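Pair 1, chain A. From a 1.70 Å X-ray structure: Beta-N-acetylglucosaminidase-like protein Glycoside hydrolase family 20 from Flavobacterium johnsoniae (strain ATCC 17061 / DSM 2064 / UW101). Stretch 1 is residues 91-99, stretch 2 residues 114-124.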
# COMPACT_ATOMS: atom_id res chain seq x y z
N ASP A 91 -19.09 -28.00 1.53
CA ASP A 91 -19.14 -28.28 0.11
C ASP A 91 -18.79 -26.99 -0.63
O ASP A 91 -19.57 -26.00 -0.61
CB ASP A 91 -20.58 -28.73 -0.30
CG ASP A 91 -20.69 -29.06 -1.73
OD1 ASP A 91 -19.86 -28.67 -2.54
OD2 ASP A 91 -21.69 -29.68 -2.18
N GLU A 92 -17.58 -26.94 -1.19
CA GLU A 92 -17.03 -25.73 -1.84
C GLU A 92 -17.03 -25.91 -3.34
O GLU A 92 -16.38 -25.16 -4.08
CB GLU A 92 -15.56 -25.50 -1.36
CG GLU A 92 -15.48 -25.12 0.08
CD GLU A 92 -14.02 -24.89 0.44
OE1 GLU A 92 -13.52 -23.80 0.05
OE2 GLU A 92 -13.36 -25.80 1.00
N SER A 93 -17.78 -26.90 -3.81
CA SER A 93 -17.82 -27.20 -5.25
C SER A 93 -18.60 -26.17 -6.06
O SER A 93 -19.42 -25.43 -5.51
CB SER A 93 -18.49 -28.56 -5.50
OG SER A 93 -19.88 -28.64 -5.16
N TYR A 94 -18.38 -26.15 -7.37
CA TYR A 94 -19.14 -25.28 -8.27
C TYR A 94 -18.97 -25.82 -9.65
O TYR A 94 -18.02 -26.60 -9.91
CB TYR A 94 -18.69 -23.79 -8.21
CG TYR A 94 -17.28 -23.59 -8.75
CD1 TYR A 94 -16.15 -23.81 -7.92
CD2 TYR A 94 -17.05 -23.31 -10.08
CE1 TYR A 94 -14.87 -23.73 -8.44
CE2 TYR A 94 -15.78 -23.23 -10.59
CZ TYR A 94 -14.69 -23.46 -9.81
OH TYR A 94 -13.44 -23.45 -10.44
N SER A 95 -19.89 -25.38 -10.54
CA SER A 95 -19.69 -25.53 -11.99
C SER A 95 -19.81 -24.16 -12.64
O SER A 95 -20.49 -23.26 -12.13
CB SER A 95 -20.70 -26.48 -12.65
OG SER A 95 -21.96 -25.94 -12.46
N LEU A 96 -19.04 -24.00 -13.67
CA LEU A 96 -18.95 -22.80 -14.46
C LEU A 96 -19.10 -23.19 -15.91
O LEU A 96 -18.33 -23.95 -16.45
CB LEU A 96 -17.55 -22.10 -14.22
CG LEU A 96 -17.18 -20.98 -15.19
CD1 LEU A 96 -18.25 -19.88 -15.07
CD2 LEU A 96 -15.79 -20.41 -14.87
N ASP A 97 -20.16 -22.66 -16.52
CA ASP A 97 -20.47 -22.95 -17.90
C ASP A 97 -20.53 -21.64 -18.68
O ASP A 97 -21.36 -20.77 -18.34
CB ASP A 97 -21.86 -23.58 -17.91
CG ASP A 97 -22.32 -23.84 -19.33
OD1 ASP A 97 -21.58 -24.46 -20.06
OD2 ASP A 97 -23.39 -23.36 -19.72
N VAL A 98 -19.68 -21.54 -19.66
CA VAL A 98 -19.56 -20.42 -20.57
C VAL A 98 -20.14 -20.91 -21.92
O VAL A 98 -19.59 -21.83 -22.60
CB VAL A 98 -18.14 -19.92 -20.79
CG1 VAL A 98 -18.17 -18.75 -21.72
CG2 VAL A 98 -17.49 -19.54 -19.45
N LYS A 99 -21.24 -20.26 -22.30
CA LYS A 99 -21.77 -20.41 -23.65
C LYS A 99 -21.66 -19.11 -24.39
O LYS A 99 -21.33 -18.07 -23.76
CB LYS A 99 -23.25 -20.86 -23.63
CG LYS A 99 -23.43 -22.25 -22.99
CD LYS A 99 -24.26 -23.21 -23.82
N LEU A 114 -18.30 -18.09 -4.93
CA LEU A 114 -17.16 -17.16 -4.76
C LEU A 114 -15.92 -17.71 -5.45
O LEU A 114 -15.19 -17.01 -6.11
CB LEU A 114 -16.88 -16.88 -3.30
CG LEU A 114 -17.93 -16.05 -2.61
CD1 LEU A 114 -17.60 -15.92 -1.16
CD2 LEU A 114 -18.11 -14.68 -3.24
N HIS A 115 -15.67 -19.00 -5.32
CA HIS A 115 -14.57 -19.62 -5.99
C HIS A 115 -14.73 -19.53 -7.50
O HIS A 115 -13.78 -19.27 -8.29
CB HIS A 115 -14.41 -21.12 -5.59
CG HIS A 115 -14.07 -21.37 -4.15
ND1 HIS A 115 -13.24 -20.55 -3.38
CD2 HIS A 115 -14.44 -22.39 -3.33
CE1 HIS A 115 -13.13 -21.05 -2.16
NE2 HIS A 115 -13.83 -22.19 -2.12
N GLY A 116 -15.95 -19.80 -7.97
CA GLY A 116 -16.16 -19.77 -9.41
C GLY A 116 -15.94 -18.44 -10.03
O GLY A 116 -15.53 -18.35 -11.20
N LEU A 117 -16.23 -17.36 -9.27
CA LEU A 117 -15.94 -16.05 -9.79
C LEU A 117 -14.43 -15.84 -10.04
O LEU A 117 -14.02 -15.20 -11.01
CB LEU A 117 -16.45 -14.99 -8.82
CG LEU A 117 -17.97 -14.86 -8.65
CD1 LEU A 117 -18.21 -13.90 -7.48
CD2 LEU A 117 -18.59 -14.48 -9.96
N GLU A 118 -13.60 -16.45 -9.19
CA GLU A 118 -12.14 -16.38 -9.38
C GLU A 118 -11.70 -17.13 -10.60
O GLU A 118 -10.87 -16.68 -11.35
CB GLU A 118 -11.39 -16.89 -8.17
CG GLU A 118 -11.70 -16.08 -6.91
CD GLU A 118 -11.24 -14.62 -6.96
OE1 GLU A 118 -10.42 -14.24 -7.84
OE2 GLU A 118 -11.69 -13.88 -6.03
N THR A 119 -12.29 -18.29 -10.84
CA THR A 119 -11.99 -19.04 -12.05
C THR A 119 -12.38 -18.25 -13.27
O THR A 119 -11.65 -18.25 -14.30
CB THR A 119 -12.68 -20.42 -12.04
OG1 THR A 119 -12.35 -21.07 -10.84
CG2 THR A 119 -12.25 -21.26 -13.20
N LEU A 120 -13.60 -17.69 -13.25
CA LEU A 120 -14.09 -16.84 -14.36
C LEU A 120 -13.11 -15.70 -14.69
O LEU A 120 -12.80 -15.46 -15.87
CB LEU A 120 -15.54 -16.35 -14.11
CG LEU A 120 -16.16 -15.63 -15.28
CD1 LEU A 120 -16.08 -16.31 -16.62
CD2 LEU A 120 -17.57 -15.25 -14.90
N LEU A 121 -12.62 -14.98 -13.70
CA LEU A 121 -11.61 -13.95 -13.98
C LEU A 121 -10.40 -14.50 -14.67
O LEU A 121 -9.83 -13.86 -15.57
CB LEU A 121 -11.22 -13.27 -12.67
CG LEU A 121 -12.29 -12.35 -12.10
CD1 LEU A 121 -11.93 -11.93 -10.68
CD2 LEU A 121 -12.51 -11.14 -13.02
N GLN A 122 -9.99 -15.72 -14.26
CA GLN A 122 -8.81 -16.32 -14.90
C GLN A 122 -9.05 -16.79 -16.27
O GLN A 122 -8.08 -16.88 -17.06
CB GLN A 122 -8.30 -17.46 -14.04
CG GLN A 122 -7.71 -17.01 -12.69
CD GLN A 122 -7.18 -18.18 -11.87
OE1 GLN A 122 -7.55 -19.34 -12.10
NE2 GLN A 122 -6.35 -17.88 -10.86
N LEU A 123 -10.33 -16.99 -16.62
CA LEU A 123 -10.64 -17.41 -17.97
C LEU A 123 -10.66 -16.30 -18.99
O LEU A 123 -10.68 -16.54 -20.21
CB LEU A 123 -12.04 -18.07 -18.02
CG LEU A 123 -12.30 -19.54 -17.85
CD1 LEU A 123 -13.81 -19.75 -18.17
CD2 LEU A 123 -11.41 -20.43 -18.76
N LEU A 124 -10.66 -15.05 -18.51
CA LEU A 124 -10.65 -13.85 -19.41
C LEU A 124 -9.56 -13.87 -20.39
O LEU A 124 -8.36 -14.09 -20.02
CB LEU A 124 -10.58 -12.58 -18.57
CG LEU A 124 -10.78 -11.26 -19.39
CD1 LEU A 124 -12.16 -11.15 -19.96
CD2 LEU A 124 -10.35 -10.13 -18.44

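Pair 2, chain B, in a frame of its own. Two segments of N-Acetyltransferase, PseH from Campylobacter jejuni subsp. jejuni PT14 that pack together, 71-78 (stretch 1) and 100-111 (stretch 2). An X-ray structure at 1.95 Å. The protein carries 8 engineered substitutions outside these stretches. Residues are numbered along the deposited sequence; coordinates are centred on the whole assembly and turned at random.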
# COMPACT_ATOMS: atom_id res chain seq x y z
N ILE B 71 5.86 -9.83 -9.88
CA ILE B 71 4.97 -8.97 -9.08
C ILE B 71 4.42 -9.76 -7.89
O ILE B 71 3.94 -10.88 -8.09
CB ILE B 71 3.81 -8.40 -9.93
CG1 ILE B 71 4.34 -7.42 -10.97
CG2 ILE B 71 2.78 -7.69 -9.04
CD1 ILE B 71 3.38 -7.18 -12.15
N ILE B 72 4.50 -9.20 -6.66
CA ILE B 72 3.90 -9.84 -5.50
C ILE B 72 2.80 -9.05 -4.79
O ILE B 72 2.05 -9.63 -4.01
CB ILE B 72 4.97 -10.29 -4.48
CG1 ILE B 72 5.82 -9.13 -3.95
CG2 ILE B 72 5.90 -11.39 -5.19
CD1 ILE B 72 6.52 -9.47 -2.59
N GLY B 73 2.68 -7.76 -5.10
CA GLY B 73 1.59 -6.97 -4.52
C GLY B 73 1.79 -5.51 -4.78
O GLY B 73 2.68 -5.10 -5.56
N VAL B 74 0.93 -4.73 -4.14
CA VAL B 74 0.98 -3.27 -4.20
C VAL B 74 1.04 -2.73 -2.78
O VAL B 74 0.37 -3.27 -1.85
CB VAL B 74 -0.27 -2.72 -4.94
CG1 VAL B 74 -0.55 -1.20 -4.65
CG2 VAL B 74 -0.18 -3.02 -6.45
N ILE B 75 1.79 -1.67 -2.60
CA ILE B 75 1.75 -0.92 -1.35
C ILE B 75 1.49 0.55 -1.62
O ILE B 75 1.73 1.02 -2.70
CB ILE B 75 3.05 -1.11 -0.52
CG1 ILE B 75 4.28 -0.60 -1.25
CG2 ILE B 75 3.21 -2.58 -0.11
CD1 ILE B 75 5.58 -0.57 -0.38
N ASP B 76 0.96 1.25 -0.62
CA ASP B 76 0.67 2.63 -0.78
C ASP B 76 0.81 3.40 0.51
O ASP B 76 0.65 2.85 1.65
CB ASP B 76 -0.72 2.89 -1.41
CG ASP B 76 -1.86 2.58 -0.49
OD1 ASP B 76 -2.27 3.48 0.26
OD2 ASP B 76 -2.33 1.43 -0.54
N PHE B 77 1.11 4.68 0.30
CA PHE B 77 1.26 5.65 1.36
C PHE B 77 0.43 6.87 0.98
O PHE B 77 0.57 7.38 -0.12
CB PHE B 77 2.74 6.04 1.49
CG PHE B 77 3.66 4.87 1.60
CD1 PHE B 77 4.20 4.27 0.47
CD2 PHE B 77 4.06 4.41 2.84
CE1 PHE B 77 5.05 3.20 0.58
CE2 PHE B 77 4.95 3.38 2.97
CZ PHE B 77 5.44 2.75 1.86
N VAL B 78 -0.50 7.27 1.85
CA VAL B 78 -1.36 8.39 1.59
C VAL B 78 -1.36 9.29 2.82
O VAL B 78 -0.92 8.89 3.93
CB VAL B 78 -2.78 7.92 1.16
CG1 VAL B 78 -2.67 6.98 -0.05
CG2 VAL B 78 -3.58 7.23 2.32
N GLN B 100 3.92 -10.19 4.91
CA GLN B 100 5.08 -9.79 5.71
C GLN B 100 6.14 -9.08 4.87
O GLN B 100 6.72 -8.09 5.31
CB GLN B 100 5.70 -10.97 6.46
CG GLN B 100 6.83 -10.55 7.43
CD GLN B 100 6.39 -9.53 8.46
OE1 GLN B 100 5.36 -9.73 9.12
NE2 GLN B 100 7.16 -8.45 8.63
N ILE B 101 6.36 -9.54 3.64
CA ILE B 101 7.27 -8.88 2.73
C ILE B 101 6.80 -7.47 2.42
O ILE B 101 7.57 -6.51 2.49
CB ILE B 101 7.38 -9.65 1.41
CG1 ILE B 101 7.98 -11.02 1.69
CG2 ILE B 101 8.22 -8.82 0.42
CD1 ILE B 101 8.19 -11.94 0.46
N LEU B 102 5.52 -7.34 2.09
CA LEU B 102 4.94 -6.03 1.85
C LEU B 102 5.04 -5.11 3.06
O LEU B 102 5.35 -3.92 2.91
CB LEU B 102 3.50 -6.13 1.38
CG LEU B 102 3.17 -7.02 0.18
CD1 LEU B 102 1.66 -7.03 -0.16
CD2 LEU B 102 4.03 -6.60 -1.04
N MET B 103 4.80 -5.67 4.24
CA MET B 103 4.93 -4.92 5.51
C MET B 103 6.37 -4.48 5.77
O MET B 103 6.62 -3.34 6.18
CB MET B 103 4.42 -5.76 6.70
CG MET B 103 2.93 -5.94 6.79
SD MET B 103 2.01 -4.38 6.84
CE MET B 103 2.69 -3.66 8.35
N ASN B 104 7.34 -5.36 5.53
CA ASN B 104 8.74 -4.96 5.63
C ASN B 104 9.03 -3.77 4.73
O ASN B 104 9.72 -2.84 5.15
CB ASN B 104 9.72 -6.09 5.22
CG ASN B 104 9.78 -7.22 6.24
OD1 ASN B 104 9.46 -7.05 7.45
ND2 ASN B 104 10.18 -8.41 5.76
N GLU B 105 8.58 -3.83 3.48
CA GLU B 105 8.79 -2.74 2.54
C GLU B 105 8.11 -1.44 2.95
O GLU B 105 8.68 -0.35 2.78
CB GLU B 105 8.34 -3.12 1.14
CG GLU B 105 9.13 -4.24 0.52
CD GLU B 105 10.64 -3.96 0.45
OE1 GLU B 105 11.01 -2.88 -0.05
OE2 GLU B 105 11.42 -4.80 0.91
N ILE B 106 6.89 -1.54 3.45
CA ILE B 106 6.14 -0.38 3.91
C ILE B 106 6.90 0.33 5.03
O ILE B 106 7.06 1.55 4.99
CB ILE B 106 4.71 -0.76 4.41
CG1 ILE B 106 3.78 -1.02 3.21
CG2 ILE B 106 4.11 0.36 5.32
CD1 ILE B 106 2.68 -1.98 3.47
N ILE B 107 7.32 -0.42 6.03
CA ILE B 107 7.98 0.16 7.20
C ILE B 107 9.34 0.74 6.83
O ILE B 107 9.67 1.90 7.21
CB ILE B 107 8.06 -0.89 8.38
CG1 ILE B 107 6.64 -1.29 8.80
CG2 ILE B 107 8.86 -0.34 9.52
CD1 ILE B 107 6.56 -2.47 9.74
N LYS B 108 10.13 -0.02 6.07
CA LYS B 108 11.40 0.48 5.60
C LYS B 108 11.25 1.78 4.81
O LYS B 108 11.92 2.78 5.09
CB LYS B 108 12.13 -0.60 4.75
CG LYS B 108 13.52 -0.18 4.31
CD LYS B 108 14.25 -1.36 3.61
CE LYS B 108 15.66 -0.95 3.16
NZ LYS B 108 16.49 -2.13 2.73
N TYR B 109 10.36 1.78 3.83
CA TYR B 109 10.17 2.97 2.99
C TYR B 109 9.68 4.16 3.80
O TYR B 109 10.18 5.27 3.67
CB TYR B 109 9.19 2.69 1.83
CG TYR B 109 9.23 3.80 0.81
CD1 TYR B 109 10.14 3.77 -0.22
CD2 TYR B 109 8.32 4.86 0.86
CE1 TYR B 109 10.20 4.80 -1.16
CE2 TYR B 109 8.39 5.90 -0.07
CZ TYR B 109 9.31 5.85 -1.09
OH TYR B 109 9.36 6.86 -2.04
N ALA B 110 8.72 3.94 4.66
CA ALA B 110 8.22 5.03 5.51
C ALA B 110 9.30 5.61 6.43
O ALA B 110 9.47 6.83 6.52
CB ALA B 110 7.05 4.55 6.34
N PHE B 111 10.04 4.74 7.10
CA PHE B 111 11.04 5.19 8.06
C PHE B 111 12.32 5.71 7.39
O PHE B 111 12.88 6.68 7.85
CB PHE B 111 11.40 4.08 9.05
CG PHE B 111 10.34 3.79 10.09
CD1 PHE B 111 9.23 4.60 10.25
CD2 PHE B 111 10.48 2.68 10.92
CE1 PHE B 111 8.27 4.32 11.23
CE2 PHE B 111 9.51 2.39 11.90
CZ PHE B 111 8.41 3.21 12.05

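Pairs 1 and 2 both set a strand against a helix running in roughly the same direction. The inter-axis angle is 35° in pair 1 and 43° in pair 2, the signed crossing angle negative in both, and the axes approach to 8.3 and 9.1 Å. Superposing N, CA and C of 14 central residues gives an RMSD of 0.7 Å, and the buried areas, 423 and 466 Å², are similar.

The sharpest exchange involves two matched positions, Tyr94(A) with Gly73(B) and Gly116(A) with Leu102(B). In each pair one site is glycine and the other carries a large side chain, but the roles are reversed. In pair 1 the strand supplies the bulk: the CA of Gly116(A) lies 3.8 Å from the centroid of the Tyr94(A) ring, 15° off its normal, a CH-pi contact over the face. An ideal CB on Gly116(A) would come within 3.1 Å of Tyr94(A) CD2, which is tight. In pair 2 the helix supplies it: Leu102(B) CD2 is 4.3 Å from Gly73(B) CA, and an ideal CB on Gly73(B) would clash with Leu102(B) CD1 at 2.9 Å.

One turn along the helix, Thr119(A) matches Glu105(B). Tyr94(A) OH and Thr119(A) OG1 form a 2.6 Å hydrogen bond in which either could be the donor. Glu105(B) instead offers its aliphatic base, CB lying 4.1 Å from Ile75(B) CD1, while the end of its side chain leads away.

His115(A) and Ile101(B) both point toward the strand. The imidazole donates from NE2 to Glu92(A) OE1 at 2.7 Å, with an N-H...acceptor angle of 163° and the acceptor near the ring plane. Ile101(B) makes an apolar contact, its CG2 3.5 Å from Ile72(B) CD1. Ile72(B) superposes on Ser93(A), whose CB points away from the helix; their side-chain centres lie 4.8 Å apart although the CA atoms agree to 0.6 Å.

Leu96(A) and Ile75(B) are the most conservative inward match, with CA atoms 0.4 Å apart. Leu96(A) CD2 lies 4.1 Å from Leu120(A) CB; Ile75(B) CG2 reaches CD1 of Ile106(B), the counterpart of Leu120(A), at 3.7 Å.

Farther along, Val98(A) and Leu123(A) match Phe77(B) and Tyr109(B). The aliphatic pair meets at 3.9 Å, Val98(A) CG2 to Leu123(A) CD1. The aromatic pair is oblique, with centroids 5.2 Å apart and planes at 36°, and Tyr109(B) CD2 sits over one face of Phe77(B), 3.7 Å from its CE1.

Pair 1 thus adds two hydrogen bonds to its packing, whereas pair 2 has none across the stretches.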